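Local coordinates for protein endonuclease II (Enterobacteria phage t4, PDB 2WSH) that nicks and cleaves cytosine-containing host DNA in a sequence-specific, magnesium-dependent manner, so that nucleotides can be scavenged for phage DNA synthesis, at residues K39-I43 / Y100-N106; I55-K59 / I121-A125. The protein carries 1 engineered substitution. All blocks are in the same frame, centred on the assembly; numbering follows the deposited sequence.

Contact 1 of 2, residues K39-I43 / Y100-N106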
ATOM      1  N   LYS A  39       5.601  21.190 -10.740  1.00 40.00           N
ATOM      2  CA  LYS A  39       4.787  20.002 -10.574  1.00 38.68           C
ATOM      3  C   LYS A  39       5.750  18.828 -10.467  1.00 40.45           C
ATOM      4  O   LYS A  39       6.578  18.617 -11.351  1.00 40.28           O
ATOM      5  CB  LYS A  39       3.828  19.841 -11.755  1.00 38.17           C
ATOM      6  CG  LYS A  39       2.622  18.962 -11.462  1.00 42.57           C
ATOM      7  CD  LYS A  39       1.436  19.358 -12.322  1.00 45.27           C
ATOM      8  CE  LYS A  39       0.648  20.503 -11.697  1.00 50.11           C
ATOM      9  NZ  LYS A  39      -0.266  20.027 -10.616  1.00 48.91           N
ATOM     10  N   TYR A  40       5.656  18.083  -9.371  1.00 34.51           N
ATOM     11  CA  TYR A  40       6.636  17.051  -9.066  1.00 37.13           C
ATOM     12  C   TYR A  40       6.026  15.658  -9.094  1.00 36.95           C
ATOM     13  O   TYR A  40       4.839  15.484  -8.822  1.00 34.15           O
ATOM     14  CB  TYR A  40       7.257  17.305  -7.690  1.00 39.40           C
ATOM     15  CG  TYR A  40       7.711  18.730  -7.469  1.00 38.33           C
ATOM     16  CD1 TYR A  40       8.983  19.142  -7.846  1.00 46.03           C
ATOM     17  CD2 TYR A  40       6.866  19.665  -6.883  1.00 43.73           C
ATOM     18  CE1 TYR A  40       9.402  20.448  -7.646  1.00 45.99           C
ATOM     19  CE2 TYR A  40       7.276  20.973  -6.679  1.00 39.75           C
ATOM     20  CZ  TYR A  40       8.545  21.358  -7.060  1.00 46.54           C
ATOM     21  OH  TYR A  40       8.953  22.656  -6.860  1.00 49.82           O
ATOM     22  N   ASN A  41       6.850  14.670  -9.430  1.00 32.44           N
ATOM     23  CA  ASN A  41       6.456  13.270  -9.318  1.00 29.73           C
ATOM     24  C   ASN A  41       5.240  12.921 -10.175  1.00 29.98           C
ATOM     25  O   ASN A  41       4.207  12.498  -9.658  1.00 31.50           O
ATOM     26  CB  ASN A  41       6.180  12.934  -7.850  1.00 37.36           C
ATOM     27  CG  ASN A  41       6.269  11.451  -7.560  1.00 44.93           C
ATOM     28  OD1 ASN A  41       5.706  10.968  -6.579  1.00 46.47           O
ATOM     29  ND2 ASN A  41       6.980  10.719  -8.413  1.00 35.09           N
ATOM     30  N   VAL A  42       5.360  13.095 -11.487  1.00 31.58           N
ATOM     31  CA  VAL A  42       4.222  12.881 -12.373  1.00 24.20           C
ATOM     32  C   VAL A  42       4.555  12.039 -13.596  1.00 27.29           C
ATOM     33  O   VAL A  42       5.716  11.919 -14.002  1.00 24.62           O
ATOM     34  CB  VAL A  42       3.652  14.218 -12.897  1.00 25.14           C
ATOM     35  CG1 VAL A  42       3.159  15.084 -11.747  1.00 21.18           C
ATOM     36  CG2 VAL A  42       4.706  14.948 -13.715  1.00 22.02           C
ATOM     37  N   ILE A  43       3.515  11.458 -14.178  1.00 22.13           N
ATOM     38  CA  ILE A  43       3.582  10.941 -15.531  1.00 22.76           C
ATOM     39  C   ILE A  43       3.232  12.112 -16.426  1.00 25.88           C
ATOM     40  O   ILE A  43       2.247  12.809 -16.185  1.00 22.36           O
ATOM     41  CB  ILE A  43       2.560   9.820 -15.759  1.00 22.68           C
ATOM     42  CG1 ILE A  43       2.938   8.582 -14.945  1.00 26.02           C
ATOM     43  CG2 ILE A  43       2.443   9.487 -17.246  1.00 21.05           C
ATOM     44  CD1 ILE A  43       4.306   8.022 -15.285  1.00 23.16           C
ATOM     45  N   TYR A 100       0.859  17.318 -20.963  1.00 21.82           N
ATOM     46  CA  TYR A 100      -0.108  17.034 -19.911  1.00 26.60           C
ATOM     47  C   TYR A 100       0.601  16.360 -18.744  1.00 25.83           C
ATOM     48  O   TYR A 100       1.634  15.720 -18.924  1.00 23.16           O
ATOM     49  CB  TYR A 100      -1.204  16.106 -20.427  1.00 20.30           C
ATOM     50  CG  TYR A 100      -2.194  16.756 -21.365  1.00 33.30           C
ATOM     51  CD1 TYR A 100      -3.506  16.987 -20.966  1.00 29.03           C
ATOM     52  CD2 TYR A 100      -1.824  17.129 -22.650  1.00 30.20           C
ATOM     53  CE1 TYR A 100      -4.420  17.575 -21.821  1.00 31.68           C
ATOM     54  CE2 TYR A 100      -2.730  17.720 -23.511  1.00 31.83           C
ATOM     55  CZ  TYR A 100      -4.027  17.939 -23.091  1.00 34.92           C
ATOM     56  OH  TYR A 100      -4.934  18.525 -23.943  1.00 34.53           O
ATOM     57  N   ALA A 101       0.039  16.490 -17.548  1.00 17.00           N
ATOM     58  CA  ALA A 101       0.616  15.850 -16.372  1.00 17.43           C
ATOM     59  C   ALA A 101      -0.430  15.058 -15.603  1.00 26.75           C
ATOM     60  O   ALA A 101      -1.549  15.527 -15.405  1.00 23.79           O
ATOM     61  CB  ALA A 101       1.260  16.883 -15.472  1.00 21.44           C
ATOM     62  N   ARG A 102      -0.052  13.859 -15.169  1.00 23.54           N
ATOM     63  CA  ARG A 102      -0.895  13.046 -14.302  1.00 24.11           C
ATOM     64  C   ARG A 102      -0.199  12.861 -12.961  1.00 25.83           C
ATOM     65  O   ARG A 102       0.847  12.219 -12.881  1.00 26.24           O
ATOM     66  CB  ARG A 102      -1.190  11.691 -14.942  1.00 20.65           C
ATOM     67  CG  ARG A 102      -1.758  10.657 -13.976  1.00 29.98           C
ATOM     68  CD  ARG A 102      -2.073   9.342 -14.688  1.00 28.22           C
ATOM     69  NE  ARG A 102      -2.255   8.236 -13.750  1.00 28.18           N
ATOM     70  CZ  ARG A 102      -3.431   7.832 -13.277  1.00 36.48           C
ATOM     71  NH1 ARG A 102      -4.550   8.432 -13.662  1.00 30.52           N
ATOM     72  NH2 ARG A 102      -3.487   6.818 -12.426  1.00 32.25           N
ATOM     73  N   GLN A 103      -0.769  13.439 -11.910  1.00 21.18           N
ATOM     74  CA  GLN A 103      -0.116  13.433 -10.603  1.00 27.87           C
ATOM     75  C   GLN A 103      -0.030  12.032 -10.014  1.00 25.55           C
ATOM     76  O   GLN A 103      -1.037  11.338  -9.886  1.00 27.16           O
ATOM     77  CB  GLN A 103      -0.833  14.367  -9.628  1.00 21.48           C
ATOM     78  CG  GLN A 103      -0.117  14.526  -8.288  1.00 24.51           C
ATOM     79  CD  GLN A 103       1.248  15.178  -8.418  1.00 31.73           C
ATOM     80  OE1 GLN A 103       1.361  16.332  -8.831  1.00 36.95           O
ATOM     81  NE2 GLN A 103       2.292  14.445  -8.052  1.00 26.87           N
ATOM     82  N   CYS A 104       1.183  11.621  -9.663  1.00 17.75           N
ATOM     83  CA  CYS A 104       1.385  10.346  -8.987  1.00 24.79           C
ATOM     84  C   CYS A 104       1.840  10.594  -7.550  1.00 26.92           C
ATOM     85  O   CYS A 104       2.025  11.738  -7.142  1.00 26.77           O
ATOM     86  CB  CYS A 104       2.402   9.484  -9.741  1.00 27.45           C
ATOM     87  SG  CYS A 104       1.796   8.800 -11.317  1.00 31.26           S
ATOM     88  N   PHE A 105       2.024   9.523  -6.787  1.00 23.58           N
ATOM     89  CA  PHE A 105       2.338   9.657  -5.371  1.00 24.50           C
ATOM     90  C   PHE A 105       3.362   8.622  -4.931  1.00 30.60           C
ATOM     91  O   PHE A 105       3.949   7.920  -5.755  1.00 27.07           O
ATOM     92  CB  PHE A 105       1.064   9.503  -4.542  1.00 20.68           C
ATOM     93  CG  PHE A 105       0.359   8.201  -4.768  1.00 23.62           C
ATOM     94  CD1 PHE A 105       0.506   7.155  -3.874  1.00 30.79           C
ATOM     95  CD2 PHE A 105      -0.429   8.014  -5.889  1.00 28.90           C
ATOM     96  CE1 PHE A 105      -0.131   5.953  -4.086  1.00 27.22           C
ATOM     97  CE2 PHE A 105      -1.071   6.815  -6.106  1.00 24.27           C
ATOM     98  CZ  PHE A 105      -0.919   5.783  -5.203  1.00 27.85           C
ATOM     99  N   ASN A 106       3.571   8.528  -3.624  1.00 22.63           N
ATOM    100  CA  ASN A 106       4.521   7.571  -3.074  1.00 30.93           C
ATOM    101  C   ASN A 106       3.894   6.607  -2.075  1.00 26.60           C
ATOM    102  O   ASN A 106       2.981   6.967  -1.335  1.00 28.55           O
ATOM    103  CB  ASN A 106       5.703   8.306  -2.444  1.00 30.42           C
ATOM    104  CG  ASN A 106       6.583   8.974  -3.480  1.00 35.65           C
ATOM    105  OD1 ASN A 106       7.426   8.329  -4.103  1.00 40.71           O
ATOM    106  ND2 ASN A 106       6.387  10.271  -3.674  1.00 37.51           N
TER
HETATM  107  O   HOH W   1      -0.414  18.373  -8.491  1.00 35.41           O
HETATM  108  O   HOH W   2       3.225  18.066  -7.554  1.00 29.68           O
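Residues 39-43 lead into strand 42-48 of the GIY-YIG nuclease fold, V42-I43 standing where the family's GIY signature begins, and pair antiparallel with strand 97-111 of the same sheet. Within these segments the ladder has two bridges; it runs on through Y100 and A45. I43 and R102 form a hydrogen-bonded pair, I43 N to R102 O at 3.1 Å and R102 N to I43 O at 2.7 Å, while V42 and Q103 form the non-hydrogen-bonded pair next to it. Beyond that, C104 N donates to N41 O (3.1 Å). N41 takes a left-handed backbone conformation and, with V42, faces T58 of strand 51-58 in a G1 beta bulge.

Apolar contacts divide between the sheet faces. On the V42 face, V42 CG2 approaches A101 CB to 4.3 Å and K39 CD lies 4.0 Å from the same A101 CB; on the I43 face, I43 CG1 packs on C104 SG at 3.8 Å. R102 shares the I43 face, but its guanidinium reaches away to salt bridges with E124 of helix 121-132 and E112 of a fourth subunit. N106 pairs with a strand of a second subunit, carrying the sheet across the tetramer interface.

The polar side-chain contacts centre on Q103. Its OE1 accepts from a water 2.8 Å away to which Y40 N donates at 3.0 Å, and a second water, 2.7 Å from OE1, accepts from K39 NZ at 2.7 Å. Its NE2 donates across to Y40 O and, within its own segment, to C104 O, each at 2.9 Å.

Contact 2 of 2, residues I55-K59 / I121-A125. Engineered in segment 121-125: A125 (natural residue Glu).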
ATOM      1  N   ILE A  55       4.935   9.129 -23.559  1.00 20.66           N
ATOM      2  CA  ILE A  55       4.677   9.065 -22.126  1.00 21.82           C
ATOM      3  C   ILE A  55       6.009   9.072 -21.391  1.00 21.44           C
ATOM      4  O   ILE A  55       6.855   8.207 -21.619  1.00 22.08           O
ATOM      5  CB  ILE A  55       3.920   7.780 -21.740  1.00 20.93           C
ATOM      6  CG1 ILE A  55       2.473   7.838 -22.226  1.00 21.03           C
ATOM      7  CG2 ILE A  55       3.955   7.575 -20.226  1.00 21.18           C
ATOM      8  CD1 ILE A  55       1.610   8.797 -21.439  1.00 24.73           C
ATOM      9  N   GLY A  56       6.204  10.062 -20.527  1.00 23.27           N
ATOM     10  CA  GLY A  56       7.410  10.142 -19.728  1.00 19.19           C
ATOM     11  C   GLY A  56       7.107  10.154 -18.244  1.00 25.24           C
ATOM     12  O   GLY A  56       5.953  10.269 -17.840  1.00 24.44           O
ATOM     13  N   LYS A  57       8.144  10.023 -17.427  1.00 27.22           N
ATOM     14  CA  LYS A  57       7.997  10.205 -15.988  1.00 31.31           C
ATOM     15  C   LYS A  57       9.070  11.173 -15.516  1.00 26.05           C
ATOM     16  O   LYS A  57      10.143  11.244 -16.112  1.00 27.13           O
ATOM     17  CB  LYS A  57       8.117   8.868 -15.258  1.00 24.03           C
ATOM     18  CG  LYS A  57       9.470   8.196 -15.419  1.00 24.81           C
ATOM     19  CD  LYS A  57       9.480   6.814 -14.779  1.00 35.58           C
ATOM     20  CE  LYS A  57      10.850   6.151 -14.900  1.00 40.26           C
ATOM     21  NZ  LYS A  57      10.823   4.734 -14.433  1.00 38.94           N
ATOM     22  N   THR A  58       8.782  11.924 -14.455  1.00 23.62           N
ATOM     23  CA  THR A  58       9.733  12.915 -13.953  1.00 25.61           C
ATOM     24  C   THR A  58       9.490  13.308 -12.496  1.00 25.93           C
ATOM     25  O   THR A  58       8.350  13.351 -12.030  1.00 26.22           O
ATOM     26  CB  THR A  58       9.735  14.186 -14.821  1.00 26.57           C
ATOM     27  OG1 THR A  58      10.754  15.086 -14.361  1.00 21.69           O
ATOM     28  CG2 THR A  58       8.384  14.883 -14.760  1.00 26.35           C
ATOM     29  N   LYS A  59      10.577  13.597 -11.786  1.00 31.89           N
ATOM     30  CA  LYS A  59      10.499  14.092 -10.415  1.00 36.78           C
ATOM     31  C   LYS A  59      10.181  15.586 -10.405  1.00 31.88           C
ATOM     32  O   LYS A  59       9.797  16.140  -9.375  1.00 36.23           O
ATOM     33  CB  LYS A  59      11.827  13.856  -9.689  1.00 40.12           C
ATOM     34  CG  LYS A  59      12.205  12.398  -9.479  1.00 39.83           C
ATOM     35  CD  LYS A  59      13.704  12.277  -9.216  1.00 54.22           C
ATOM     36  CE  LYS A  59      14.155  10.828  -9.055  1.00 57.86           C
ATOM     37  NZ  LYS A  59      14.135  10.370  -7.634  1.00 55.63           N
ATOM     38  N   ILE A 121       4.962   6.522 -10.248  1.00 20.34           N
ATOM     39  CA  ILE A 121       5.338   6.790 -11.636  1.00 27.37           C
ATOM     40  C   ILE A 121       6.131   5.609 -12.186  1.00 32.13           C
ATOM     41  O   ILE A 121       6.011   5.267 -13.359  1.00 28.61           O
ATOM     42  CB  ILE A 121       6.175   8.076 -11.803  1.00 23.78           C
ATOM     43  CG1 ILE A 121       7.414   8.036 -10.902  1.00 32.03           C
ATOM     44  CG2 ILE A 121       5.332   9.308 -11.514  1.00 32.55           C
ATOM     45  CD1 ILE A 121       8.424   9.122 -11.208  1.00 29.25           C
ATOM     46  N   ASP A 122       6.932   4.985 -11.327  1.00 32.25           N
ATOM     47  CA  ASP A 122       7.738   3.837 -11.729  1.00 30.10           C
ATOM     48  C   ASP A 122       6.868   2.645 -12.100  1.00 30.78           C
ATOM     49  O   ASP A 122       7.269   1.798 -12.899  1.00 30.30           O
ATOM     50  CB  ASP A 122       8.716   3.450 -10.621  1.00 26.79           C
ATOM     51  CG  ASP A 122       9.901   4.384 -10.542  1.00 34.51           C
ATOM     52  OD1 ASP A 122      10.121   5.145 -11.507  1.00 34.98           O
ATOM     53  OD2 ASP A 122      10.614   4.355  -9.517  1.00 37.61           O
ATOM     54  N   LEU A 123       5.674   2.592 -11.519  1.00 30.02           N
ATOM     55  CA  LEU A 123       4.722   1.519 -11.792  1.00 27.90           C
ATOM     56  C   LEU A 123       3.833   1.829 -12.992  1.00 36.56           C
ATOM     57  O   LEU A 123       3.430   0.928 -13.723  1.00 26.82           O
ATOM     58  CB  LEU A 123       3.821   1.288 -10.579  1.00 22.38           C
ATOM     59  CG  LEU A 123       4.435   0.729  -9.298  1.00 42.57           C
ATOM     60  CD1 LEU A 123       3.362   0.631  -8.220  1.00 37.47           C
ATOM     61  CD2 LEU A 123       5.071  -0.625  -9.561  1.00 35.39           C
ATOM     62  N   GLU A 124       3.516   3.106 -13.178  1.00 27.96           N
ATOM     63  CA  GLU A 124       2.519   3.504 -14.164  1.00 27.03           C
ATOM     64  C   GLU A 124       3.082   3.681 -15.573  1.00 27.68           C
ATOM     65  O   GLU A 124       2.439   3.309 -16.553  1.00 28.45           O
ATOM     66  CB  GLU A 124       1.804   4.781 -13.717  1.00 24.12           C
ATOM     67  CG  GLU A 124       0.858   4.581 -12.543  1.00 27.49           C
ATOM     68  CD  GLU A 124      -0.180   5.678 -12.438  1.00 33.94           C
ATOM     69  OE1 GLU A 124      -0.104   6.649 -13.219  1.00 28.15           O
ATOM     70  OE2 GLU A 124      -1.075   5.568 -11.576  1.00 36.46           O
ATOM     71  N   ALA A 125       4.277   4.251 -15.672  1.00 26.50           N
ATOM     72  CA  ALA A 125       4.877   4.519 -16.974  1.00 28.62           C
ATOM     73  C   ALA A 125       4.911   3.282 -17.870  1.00 26.53           C
ATOM     74  O   ALA A 125       4.480   3.345 -19.020  1.00 24.35           O
ATOM     75  CB  ALA A 125       6.271   5.122 -16.817  1.00 32.66           C
TER
HETATM   76  O   HOH W   3       9.695   2.322 -14.602  1.00 39.88           O
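Strand 55-58 runs nearly antiparallel to the first turn of helix 121-132, their short axes 8.7 Å apart at 174°, in the catalytic region of the GIY-YIG fold. I55 and G56 close the YIG part of the family signature. I55 points at the helix, with its CG2 4.4 Å from A125 O, while G56 has nothing of 121-125 within contact distance and hydrogen-bonds through its backbone to Y44 of the neighbouring strand. K57 carries most of the strand's share: its CB packs on I121 CB at 4.0 Å, its extended chain passes A125, CD to CB 4.2 Å, and NZ forms a salt bridge with D122 OD1 at 3.0 Å. A water accepts from K57 NZ (2.7 Å) and donates to D122 O (3.0 Å). At T58, I121 CD1 comes within 4.3 Å of the backbone N, whereas the side chain points away and OG1 bonds to N60.

A125 is engineered; the natural residue is glutamate, which, as in related GIY-YIG nucleases, probably binds the Mg2+. The K57 aliphatic chain thus passes the substituted position, where A125 offers only a methyl group and the probable metal ligand is missing.

How the contacts relate
The centres of contacts 1 and 2 lie about 8 Å apart within one GIY-YIG domain, and their segments alternate along the chain: 39-43, 55-59, 100-106, then 121-125. Strands 42-48 and 51-58 follow each other and are neighbours in the sheet; strand 97-111 flanks 42-48 on its other edge, and helix 121-132 packs over the I43 face. The contacts touch directly through the R102 NE to E124 OE1 salt bridge (2.7 Å), C104 CB on I121 CG2 (3.4 Å) and a probable hydrogen bond from V42 N to T58 O (3.0 Å). The signature strands and the start of helix 121-132 are thus held side by side, which puts the GIY-YIG motif next to the natural glutamate's position.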